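Local atomic coordinates of xyloglucan-specific endo-beta-1,4-glucanase (Uncultured bacterium, PDB entry 4W88), a protein that hydrolyses internal beta-1,4-glucosidic bonds in the backbone of xyloglucan, a plant cell-wall polysaccharide, as a glycoside hydrolase of family 5. Residues D329-V332 against D333-N337; A274-K277 against E278-E281; D89-N93 against D94-I98; Q252-N255 against I256-Y259. The protein carries 1 engineered substitution. All coordinates share one frame; numbering follows the deposited sequence.

Contact 1. Residues D329-V332 against D333-N337; sequences DDIV and DAYVN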
loop_
_atom_site.group_PDB
_atom_site.type_symbol
_atom_site.label_atom_id
_atom_site.label_comp_id
_atom_site.label_asym_id
_atom_site.label_seq_id
_atom_site.Cartn_x
_atom_site.Cartn_y
_atom_site.Cartn_z
ATOM N N ASP A 329 10.960 -20.388 1.969
ATOM C CA ASP A 329 9.724 -20.971 1.461
ATOM C C ASP A 329 8.734 -21.270 2.587
ATOM O O ASP A 329 7.525 -21.299 2.360
ATOM C CB ASP A 329 9.993 -22.273 0.698
ATOM C CG ASP A 329 10.423 -22.042 -0.717
ATOM O OD1 ASP A 329 9.823 -21.232 -1.428
ATOM O OD2 ASP A 329 11.408 -22.669 -1.071
ATOM N N ASP A 330 9.218 -21.458 3.820
ATOM C CA ASP A 330 8.283 -21.688 4.948
ATOM C C ASP A 330 7.436 -20.444 5.290
ATOM O O ASP A 330 6.223 -20.526 5.539
ATOM C CB ASP A 330 9.050 -22.130 6.185
ATOM C CG ASP A 330 9.561 -23.559 6.107
ATOM O OD1 ASP A 330 9.230 -24.312 5.191
ATOM O OD2 ASP A 330 10.249 -23.955 7.027
ATOM N N ILE A 331 8.092 -19.277 5.344
ATOM C CA ILE A 331 7.369 -18.015 5.502
ATOM C C ILE A 331 6.361 -17.782 4.382
ATOM O O ILE A 331 5.165 -17.471 4.613
ATOM C CB ILE A 331 8.342 -16.817 5.624
ATOM C CG1 ILE A 331 9.136 -16.939 6.942
ATOM C CG2 ILE A 331 7.613 -15.478 5.571
ATOM C CD1 ILE A 331 10.212 -15.914 7.176
ATOM N N VAL A 332 6.817 -17.998 3.167
ATOM C CA VAL A 332 5.961 -17.770 2.001
ATOM C C VAL A 332 4.745 -18.682 1.983
ATOM O O VAL A 332 3.618 -18.209 1.726
ATOM C CB VAL A 332 6.773 -17.755 0.717
ATOM C CG1 VAL A 332 5.883 -17.671 -0.524
ATOM C CG2 VAL A 332 7.711 -16.578 0.744
ATOM N N ASP A 333 4.974 -19.977 2.320
ATOM C CA ASP A 333 3.895 -20.947 2.358
ATOM C C ASP A 333 2.810 -20.450 3.373
ATOM O O ASP A 333 1.599 -20.552 3.135
ATOM C CB ASP A 333 4.413 -22.279 2.875
ATOM C CG ASP A 333 5.154 -23.133 1.844
ATOM O OD1 ASP A 333 5.208 -22.791 0.666
ATOM O OD2 ASP A 333 5.780 -24.155 2.248
ATOM N N ALA A 334 3.257 -19.949 4.542
ATOM C CA ALA A 334 2.281 -19.519 5.552
ATOM C C ALA A 334 1.372 -18.378 5.035
ATOM O O ALA A 334 0.164 -18.276 5.308
ATOM C CB ALA A 334 3.020 -19.074 6.792
ATOM N N TYR A 335 1.956 -17.529 4.196
ATOM C CA TYR A 335 1.181 -16.434 3.600
ATOM C C TYR A 335 0.224 -16.955 2.542
ATOM O O TYR A 335 -0.970 -16.736 2.618
ATOM C CB TYR A 335 2.110 -15.411 2.930
ATOM C CG TYR A 335 2.780 -14.394 3.885
ATOM C CD1 TYR A 335 2.027 -13.676 4.818
ATOM C CD2 TYR A 335 4.165 -14.110 3.785
ATOM C CE1 TYR A 335 2.625 -12.766 5.666
ATOM C CE2 TYR A 335 4.771 -13.173 4.634
ATOM C CZ TYR A 335 3.989 -12.473 5.537
ATOM O OH TYR A 335 4.545 -11.545 6.403
ATOM N N VAL A 336 0.771 -17.631 1.544
ATOM C CA VAL A 336 -0.088 -17.993 0.441
ATOM C C VAL A 336 -1.170 -19.049 0.790
ATOM O O VAL A 336 -2.206 -19.151 0.086
ATOM C CB VAL A 336 0.705 -18.363 -0.824
ATOM C CG1 VAL A 336 1.598 -17.209 -1.284
ATOM C CG2 VAL A 336 1.587 -19.567 -0.628
ATOM N N ASN A 337 -0.882 -19.853 1.817
ATOM C CA ASN A 337 -1.795 -20.870 2.237
ATOM C C ASN A 337 -2.606 -20.464 3.425
ATOM O O ASN A 337 -3.220 -21.293 4.093
ATOM C CB ASN A 337 -1.073 -22.198 2.523
ATOM C CG ASN A 337 -0.339 -22.732 1.315
ATOM O OD1 ASN A 337 0.771 -23.150 1.389
ATOM N ND2 ASN A 337 -0.996 -22.809 0.257
HETATM O O HOH W 1 8.372 -24.759 2.642
#
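Val336 N points almost straight at Val332 O, 2.9 Å away, with an N-H...O angle of 173°. Asp333 N bonds to Asp329 O over the same distance. Ala334 N and Tyr335 N make longer bonds to Asp330 O and Ile331 O. The side chain of Asp333 adds a second link. One water donates to Asp330 OD1 at 2.7 Å and to Asp333 OD2 at 2.7 Å. It joins two carboxylates whose oxygens OD1 of Asp330 and OD2 of Asp333 stay 4.5 Å apart, and probably eases their repulsion. OD1 of Asp333 and OD1 of Asp329 each form a salt bridge with Arg53. The segments make up helix 329-336, the last helix of this TIM-barrel chain, and Asn337 is the first residue to leave it. An asparagine in place of Asp333 would probably weaken the link to Arg53, leaving that guanidinium short of one charged mate. Toward helix 280-295, the side chains of Ile331 and Tyr335 run alongside each other. CG2 of Ile331, anti to its own N, meets Tyr335 CE2 at 3.8 Å. Ile331 packs on Ile283 there and Tyr335 on Trp286. Val332 and Val336 both rest on Arg53.

Contact 2. Residues A274-K277 against E278-E281; sequences AQFK and ENTE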
loop_
_atom_site.group_PDB
_atom_site.type_symbol
_atom_site.label_atom_id
_atom_site.label_comp_id
_atom_site.label_asym_id
_atom_site.label_seq_id
_atom_site.Cartn_x
_atom_site.Cartn_y
_atom_site.Cartn_z
ATOM N N ALA A 274 6.927 -8.997 8.403
ATOM C CA ALA A 274 7.822 -9.078 9.541
ATOM C C ALA A 274 9.245 -9.214 9.046
ATOM O O ALA A 274 9.520 -10.015 8.212
ATOM C CB ALA A 274 7.415 -10.296 10.345
ATOM N N GLN A 275 10.136 -8.397 9.560
ATOM C CA GLN A 275 11.500 -8.497 9.171
ATOM C C GLN A 275 12.079 -9.829 9.662
ATOM O O GLN A 275 11.757 -10.328 10.754
ATOM C CB GLN A 275 12.345 -7.332 9.721
ATOM C CG GLN A 275 11.988 -6.004 9.106
ATOM C CD GLN A 275 12.695 -4.821 9.721
ATOM O OE1 GLN A 275 13.882 -4.886 10.076
ATOM N NE2 GLN A 275 11.969 -3.714 9.849
ATOM N N PHE A 276 12.852 -10.424 8.777
ATOM C CA PHE A 276 13.500 -11.696 9.036
ATOM C C PHE A 276 14.593 -11.558 10.078
ATOM O O PHE A 276 15.549 -10.809 9.871
ATOM C CB PHE A 276 14.085 -12.397 7.787
ATOM C CG PHE A 276 14.633 -13.760 8.087
ATOM C CD1 PHE A 276 13.737 -14.784 8.483
ATOM C CD2 PHE A 276 15.981 -14.056 7.958
ATOM C CE1 PHE A 276 14.196 -16.053 8.809
ATOM C CE2 PHE A 276 16.439 -15.357 8.242
ATOM C CZ PHE A 276 15.540 -16.340 8.662
ATOM N N LYS A 277 14.434 -12.274 11.188
ATOM C CA LYS A 277 15.370 -12.181 12.346
ATOM C C LYS A 277 15.855 -13.579 12.758
ATOM O O LYS A 277 15.886 -13.916 13.941
ATOM C CB LYS A 277 14.646 -11.543 13.543
ATOM C CG LYS A 277 14.084 -10.138 13.384
ATOM C CD LYS A 277 13.173 -9.758 14.532
ATOM C CE LYS A 277 12.638 -8.347 14.295
ATOM N NZ LYS A 277 12.024 -7.846 15.567
ATOM N N GLU A 278 16.174 -14.401 11.726
ATOM C CA GLU A 278 16.633 -15.799 11.889
ATOM C C GLU A 278 15.628 -16.541 12.752
ATOM O O GLU A 278 15.993 -17.296 13.670
ATOM C CB GLU A 278 18.047 -15.914 12.431
ATOM C CG GLU A 278 18.972 -15.016 11.691
ATOM C CD GLU A 278 20.102 -15.614 11.100
ATOM O OE1 GLU A 278 19.935 -15.908 9.903
ATOM O OE2 GLU A 278 21.116 -15.730 11.844
ATOM N N ASN A 279 14.361 -16.335 12.423
ATOM C CA ASN A 279 13.266 -16.707 13.278
ATOM C C ASN A 279 12.082 -17.210 12.458
ATOM O O ASN A 279 10.920 -16.820 12.698
ATOM C CB ASN A 279 12.826 -15.535 14.162
ATOM C CG ASN A 279 12.270 -14.355 13.366
ATOM O OD1 ASN A 279 12.633 -14.134 12.211
ATOM N ND2 ASN A 279 11.363 -13.619 13.997
ATOM N N THR A 280 12.385 -18.081 11.502
ATOM C CA THR A 280 11.382 -18.594 10.593
ATOM C C THR A 280 10.132 -19.103 11.279
ATOM O O THR A 280 8.999 -18.746 10.927
ATOM C CB THR A 280 11.944 -19.749 9.794
ATOM O OG1 THR A 280 12.984 -19.259 8.960
ATOM C CG2 THR A 280 10.844 -20.342 8.892
ATOM N N GLU A 281 10.332 -19.985 12.253
ATOM C CA GLU A 281 9.158 -20.598 12.949
ATOM C C GLU A 281 8.294 -19.553 13.682
ATOM O O GLU A 281 7.066 -19.674 13.793
ATOM C CB GLU A 281 9.625 -21.658 13.954
ATOM C CG GLU A 281 10.312 -22.817 13.270
ATOM C CD GLU A 281 11.828 -22.715 13.429
ATOM O OE1 GLU A 281 12.408 -23.713 14.086
ATOM O OE2 GLU A 281 12.426 -21.671 12.878
HETATM O O HOH W 2 10.366 -10.943 13.039
#
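Phe276 lays its ring under the backbone of Glu278, with Glu278 N 3.5 Å above the ring plane and over its centre. The contact is the turn that leads from barrel strand 267-272 into helix 280-295 of the TIM barrel. Asn279 stands at the N-cap position of that helix, but its side chain makes no capping bond. It turns back to the loop instead.

The ring of Phe276 is carried forward because CG stands anti to the backbone N (chi1 -175°). CZ then comes to 3.4 Å from Glu278 CA, which also lies over the face. Thr280 OG1 approaches the ring from another direction, at the edge and near the ring plane, 3.4 Å from CE1 of Phe276. That hydroxyl has its polar partner in Asn328, and the ring also stacks with Tyr309.

Lys277 takes part through its backbone N and its CB. Beyond CG its chain runs extended and away from the turn, and NZ is bonded to the carbonyl oxygens of Phe230, Tyr238 and Tyr232, a residue of the glycan pocket, which probably links the turn to the substrate site. Glu278 has its CB against the carbonyl of Lys277, with positive phi at this residue where the chain bends toward the helix.

The amide of Asn279 is buried and used at both ends. ND2 bonds to Ser239 O and to a water, at 3.0 Å, that donates in turn to Gln275 O at 2.7 Å. OD1 accepts from Lys277 N at 2.8 Å, with the donor 48° out of the amide carbonyl plane.

Contact 3. Residues D89-N93 against D94-I98; sequences DYAVN and DGMYI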
loop_
_atom_site.group_PDB
_atom_site.type_symbol
_atom_site.label_atom_id
_atom_site.label_comp_id
_atom_site.label_asym_id
_atom_site.label_seq_id
_atom_site.Cartn_x
_atom_site.Cartn_y
_atom_site.Cartn_z
ATOM N N ASP A 89 1.126 -3.452 -16.664
ATOM C CA ASP A 89 0.741 -4.399 -17.698
ATOM C C ASP A 89 1.309 -5.779 -17.499
ATOM O O ASP A 89 0.641 -6.764 -17.874
ATOM C CB ASP A 89 1.172 -3.882 -19.064
ATOM C CG ASP A 89 0.355 -2.728 -19.557
ATOM O OD1 ASP A 89 -0.699 -2.402 -18.990
ATOM O OD2 ASP A 89 0.711 -2.240 -20.636
ATOM N N TYR A 90 2.501 -5.932 -16.871
ATOM C CA TYR A 90 2.952 -7.278 -16.464
ATOM C C TYR A 90 1.877 -8.025 -15.625
ATOM O O TYR A 90 1.579 -9.219 -15.862
ATOM C CB TYR A 90 4.216 -7.255 -15.669
ATOM C CG TYR A 90 5.467 -6.684 -16.317
ATOM C CD1 TYR A 90 5.735 -6.851 -17.665
ATOM C CD2 TYR A 90 6.405 -6.048 -15.547
ATOM C CE1 TYR A 90 6.876 -6.315 -18.246
ATOM C CE2 TYR A 90 7.553 -5.527 -16.123
ATOM C CZ TYR A 90 7.772 -5.600 -17.443
ATOM O OH TYR A 90 8.914 -5.068 -17.974
ATOM N N ALA A 91 1.257 -7.290 -14.711
ATOM C CA ALA A 91 0.245 -7.830 -13.854
ATOM C C ALA A 91 -1.061 -8.088 -14.612
ATOM O O ALA A 91 -1.734 -9.120 -14.409
ATOM C CB ALA A 91 0.015 -6.968 -12.651
ATOM N N VAL A 92 -1.467 -7.140 -15.412
ATOM C CA VAL A 92 -2.686 -7.304 -16.305
ATOM C C VAL A 92 -2.560 -8.555 -17.177
ATOM O O VAL A 92 -3.514 -9.295 -17.323
ATOM C CB VAL A 92 -2.974 -6.054 -17.169
ATOM C CG1 VAL A 92 -4.165 -6.277 -18.098
ATOM C CG2 VAL A 92 -3.222 -4.803 -16.287
ATOM N N ASN A 93 -1.367 -8.798 -17.690
ATOM C CA ASN A 93 -1.106 -9.965 -18.547
ATOM C C ASN A 93 -1.371 -11.283 -17.866
ATOM O O ASN A 93 -1.588 -12.279 -18.520
ATOM C CB ASN A 93 0.332 -9.970 -19.093
ATOM C CG ASN A 93 0.564 -8.896 -20.144
ATOM O OD1 ASN A 93 -0.354 -8.399 -20.788
ATOM N ND2 ASN A 93 1.828 -8.530 -20.309
ATOM N N ASP A 94 -1.289 -11.256 -16.552
ATOM C CA ASP A 94 -1.470 -12.429 -15.723
ATOM C C ASP A 94 -2.822 -12.466 -14.996
ATOM O O ASP A 94 -3.080 -13.335 -14.146
ATOM C CB ASP A 94 -0.332 -12.570 -14.698
ATOM C CG ASP A 94 1.050 -12.814 -15.318
ATOM O OD1 ASP A 94 1.175 -12.828 -16.541
ATOM O OD2 ASP A 94 2.039 -12.993 -14.495
ATOM N N GLY A 95 -3.661 -11.514 -15.275
ATOM C CA GLY A 95 -5.015 -11.476 -14.693
ATOM C C GLY A 95 -5.081 -11.150 -13.220
ATOM O O GLY A 95 -6.031 -11.540 -12.487
HETATM N N MSE A 96 -4.079 -10.418 -12.778
HETATM C CA MSE A 96 -3.903 -10.095 -11.343
HETATM C C MSE A 96 -4.746 -8.898 -10.924
HETATM O O MSE A 96 -5.127 -8.060 -11.756
HETATM C CB MSE A 96 -2.434 -9.800 -11.051
HETATM C CG MSE A 96 -1.567 -11.018 -11.262
HETATM SE SE MSE A 96 0.328 -10.598 -11.011
HETATM C CE MSE A 96 0.426 -10.710 -9.092
ATOM N N TYR A 97 -5.083 -8.874 -9.616
ATOM C CA TYR A 97 -5.596 -7.686 -8.948
ATOM C C TYR A 97 -4.403 -6.783 -8.681
ATOM O O TYR A 97 -3.329 -7.262 -8.287
ATOM C CB TYR A 97 -6.389 -8.076 -7.687
ATOM C CG TYR A 97 -7.638 -8.847 -8.079
ATOM C CD1 TYR A 97 -7.610 -10.247 -8.354
ATOM C CD2 TYR A 97 -8.791 -8.164 -8.324
ATOM C CE1 TYR A 97 -8.732 -10.873 -8.848
ATOM C CE2 TYR A 97 -9.931 -8.785 -8.762
ATOM C CZ TYR A 97 -9.904 -10.114 -9.037
ATOM O OH TYR A 97 -11.071 -10.651 -9.555
ATOM N N ILE A 98 -4.611 -5.478 -8.812
ATOM C CA ILE A 98 -3.506 -4.540 -8.827
ATOM C C ILE A 98 -3.842 -3.307 -8.003
ATOM O O ILE A 98 -4.955 -2.761 -8.175
ATOM C CB ILE A 98 -3.153 -4.079 -10.260
ATOM C CG1 ILE A 98 -2.967 -5.290 -11.164
ATOM C CG2 ILE A 98 -1.904 -3.189 -10.245
ATOM C CD1 ILE A 98 -3.000 -4.977 -12.655
#
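Ala91 O is gripped by two backbone donors, Asp94 N and Met96 N, each 3.1 Å away. They arrive from opposite faces of the carbonyl plane. The bond from Met96 N is the straighter, with an N-H...O angle of 166°; Asp94 N stands well above the plane. Gly95 N bonds to Val92 O at 3.0 Å and closes a type I turn from Val92 to Gly95. The bonds Met96 N to Ala91 O and Gly95 N to Val92 O, with the positive phi of Gly95, make a Schellman motif at the helix end. The chain then enters strand 97-101, so the motif is the return from helix to strand in a beta-alpha-beta unit of the TIM barrel.

Beneath the turn the contacts are apolar. Ile98 sends CD1 back to the helix, where it meets Ala91 CB at 3.6 Å and Val92 CG2 at 3.6 Å. Val92 and Ile98 meet nearly perpendicular. Residue 96 is selenomethionine. Met96 SE passes 4.0 Å from Ala91 CB, and the side chain packs on Val47 and Asn51 of helix 44-53.

Asp94 folds its carboxylate over the turn, CG coming to 3.7 Å from Tyr90 O. A glycine in place of Asp94 would probably uncover this side of the last helical turn and give the backbone more freedom to unwind. OD2 of Asp94 also lies close to Asp48 OD1, a pair of like charges, while Gln44 touches the side chain. Backbone bonds thus fix the direction of the chain as it leaves the helix, and the small Ala91 side chain probably allows strand and helix to come close.

Contact 4. Residues Q252-N255 against I256-Y259; sequences QYNN and IKKY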
loop_
_atom_site.group_PDB
_atom_site.type_symbol
_atom_site.label_atom_id
_atom_site.label_comp_id
_atom_site.label_asym_id
_atom_site.label_seq_id
_atom_site.Cartn_x
_atom_site.Cartn_y
_atom_site.Cartn_z
ATOM N N GLN A 252 -6.113 -3.738 18.241
ATOM C CA GLN A 252 -6.075 -2.819 17.112
ATOM C C GLN A 252 -7.154 -3.211 16.090
ATOM O O GLN A 252 -7.905 -2.358 15.601
ATOM C CB GLN A 252 -4.708 -2.870 16.484
ATOM C CG GLN A 252 -4.556 -2.019 15.255
ATOM C CD GLN A 252 -3.154 -2.089 14.686
ATOM O OE1 GLN A 252 -2.710 -3.118 14.165
ATOM N NE2 GLN A 252 -2.465 -0.981 14.745
ATOM N N TYR A 253 -7.239 -4.511 15.768
ATOM C CA TYR A 253 -8.272 -4.975 14.856
ATOM C C TYR A 253 -9.687 -4.694 15.354
ATOM O O TYR A 253 -10.584 -4.414 14.555
ATOM C CB TYR A 253 -8.107 -6.458 14.615
ATOM C CG TYR A 253 -8.997 -7.041 13.547
ATOM C CD1 TYR A 253 -8.704 -6.852 12.209
ATOM C CD2 TYR A 253 -10.146 -7.774 13.864
ATOM C CE1 TYR A 253 -9.526 -7.371 11.221
ATOM C CE2 TYR A 253 -10.970 -8.310 12.884
ATOM C CZ TYR A 253 -10.638 -8.126 11.546
ATOM O OH TYR A 253 -11.406 -8.660 10.513
ATOM N N ASN A 254 -9.923 -4.747 16.659
ATOM C CA ASN A 254 -11.272 -4.418 17.144
ATOM C C ASN A 254 -11.643 -2.966 16.881
ATOM O O ASN A 254 -12.810 -2.643 16.680
ATOM C CB ASN A 254 -11.407 -4.844 18.585
ATOM C CG ASN A 254 -11.499 -6.364 18.694
ATOM O OD1 ASN A 254 -11.769 -7.086 17.706
ATOM N ND2 ASN A 254 -11.243 -6.863 19.856
ATOM N N ASN A 255 -10.660 -2.083 16.830
ATOM C CA ASN A 255 -10.952 -0.729 16.418
ATOM C C ASN A 255 -11.280 -0.617 14.929
ATOM O O ASN A 255 -12.196 0.115 14.527
ATOM C CB ASN A 255 -9.819 0.188 16.798
ATOM C CG ASN A 255 -9.870 0.554 18.260
ATOM O OD1 ASN A 255 -10.936 0.539 18.921
ATOM N ND2 ASN A 255 -8.741 0.867 18.789
ATOM N N ILE A 256 -10.537 -1.343 14.101
ATOM C CA ILE A 256 -10.823 -1.410 12.680
ATOM C C ILE A 256 -12.262 -1.944 12.461
ATOM O O ILE A 256 -13.017 -1.387 11.658
ATOM C CB ILE A 256 -9.761 -2.245 11.953
ATOM C CG1 ILE A 256 -8.386 -1.525 12.045
ATOM C CG2 ILE A 256 -10.125 -2.406 10.488
ATOM C CD1 ILE A 256 -7.161 -2.370 11.716
ATOM N N LYS A 257 -12.636 -2.983 13.207
ATOM C CA LYS A 257 -13.994 -3.506 13.193
ATOM C C LYS A 257 -15.058 -2.433 13.614
ATOM O O LYS A 257 -16.071 -2.226 12.933
ATOM C CB LYS A 257 -14.074 -4.749 14.115
ATOM C CG LYS A 257 -14.101 -6.069 13.337
ATOM C CD LYS A 257 -14.481 -7.283 14.205
ATOM C CE LYS A 257 -15.956 -7.490 14.283
ATOM N NZ LYS A 257 -16.515 -8.034 13.025
ATOM N N LYS A 258 -14.830 -1.779 14.751
ATOM C CA LYS A 258 -15.782 -0.810 15.287
ATOM C C LYS A 258 -16.040 0.293 14.272
ATOM O O LYS A 258 -17.180 0.708 14.027
ATOM C CB LYS A 258 -15.171 -0.185 16.540
ATOM C CG LYS A 258 -16.068 0.589 17.485
ATOM C CD LYS A 258 -15.322 0.605 18.819
ATOM C CE LYS A 258 -16.172 1.039 19.981
ATOM N NZ LYS A 258 -16.164 2.521 20.041
ATOM N N TYR A 259 -14.994 0.825 13.694
ATOM C CA TYR A 259 -15.169 2.049 12.893
ATOM C C TYR A 259 -15.366 1.828 11.403
ATOM O O TYR A 259 -15.848 2.720 10.728
ATOM C CB TYR A 259 -13.975 2.959 13.123
ATOM C CG TYR A 259 -13.970 3.628 14.476
ATOM C CD1 TYR A 259 -14.647 4.827 14.662
ATOM C CD2 TYR A 259 -13.323 3.069 15.567
ATOM C CE1 TYR A 259 -14.670 5.443 15.892
ATOM C CE2 TYR A 259 -13.368 3.688 16.818
ATOM C CZ TYR A 259 -14.038 4.874 16.944
ATOM O OH TYR A 259 -14.119 5.548 18.110
#
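Tyr253 carries its ring anti to the backbone N (chi1 -172°), and Lys257 leaves its backbone at chi1 -103°, which brings CG and CD of the lysine to the ring. CE2 of Tyr253 touches Lys257 CG at 3.9 Å, and CD lies equally near. The two side chains cross at a slant. Later bends at chi3 and chi4 of Lys257 steer NZ to its carboxylates. The polar ends share a partner: Tyr253 OH bonds to Asp297, and Lys257 NZ forms salt bridges with Asp297 and Asp262. The aliphatic part of the lysine thus lies by the ring while its ammonium group is held between two carboxylates.

These residues lie in the middle of helix 246-261, which comes before strand 267-272 in the TIM barrel. Lys257 N bonds to Tyr253 O at 2.8 Å with an N-H...O angle of 167°. Lys258 N reaches Asn254 O at 2.9 Å. Ile256 N bonds to Gln252 O at 3.2 Å. A wider pi-type turn begins at Lys257, yet Tyr259 N still bonds to Asn255 O at 3.0 Å. The same oxygen sits in the plane of the Tyr259 ring, at its edge, 3.3 Å from CD2.

Tyr259 OH bonds to Glu204 on helix 204-208, while Tyr253 rests on Leu294 of helix 280-295. Ile256 is buried, with its CG1 3.7 Å from Gln252 O.

Contacts 1 and 2 are neighbours and touch: Ile331 CD1 meets Phe276 CD1 at 3.9 Å, and Asp330 CB meets Thr280 CG2 at 3.7 Å. Contact 3 is separate, its centre 21 Å or more from the other three. Contact 4 touches none of the others, but packs on helix 280-295, as contact 1 does; contact 2 begins that helix. All four are partly buried: Ile331, Asn279, Ile98 and Ile256 face inward, Asp330, Glu278, Asn93 and Lys258 are exposed. Contacts 1 and 4 lie within single helices, with helical backbone bonds and charged groups paired elsewhere. Contacts 2 and 3 are junctions: strand to helix with a side-chain amide, helix to strand through backbone bonds above an apolar layer.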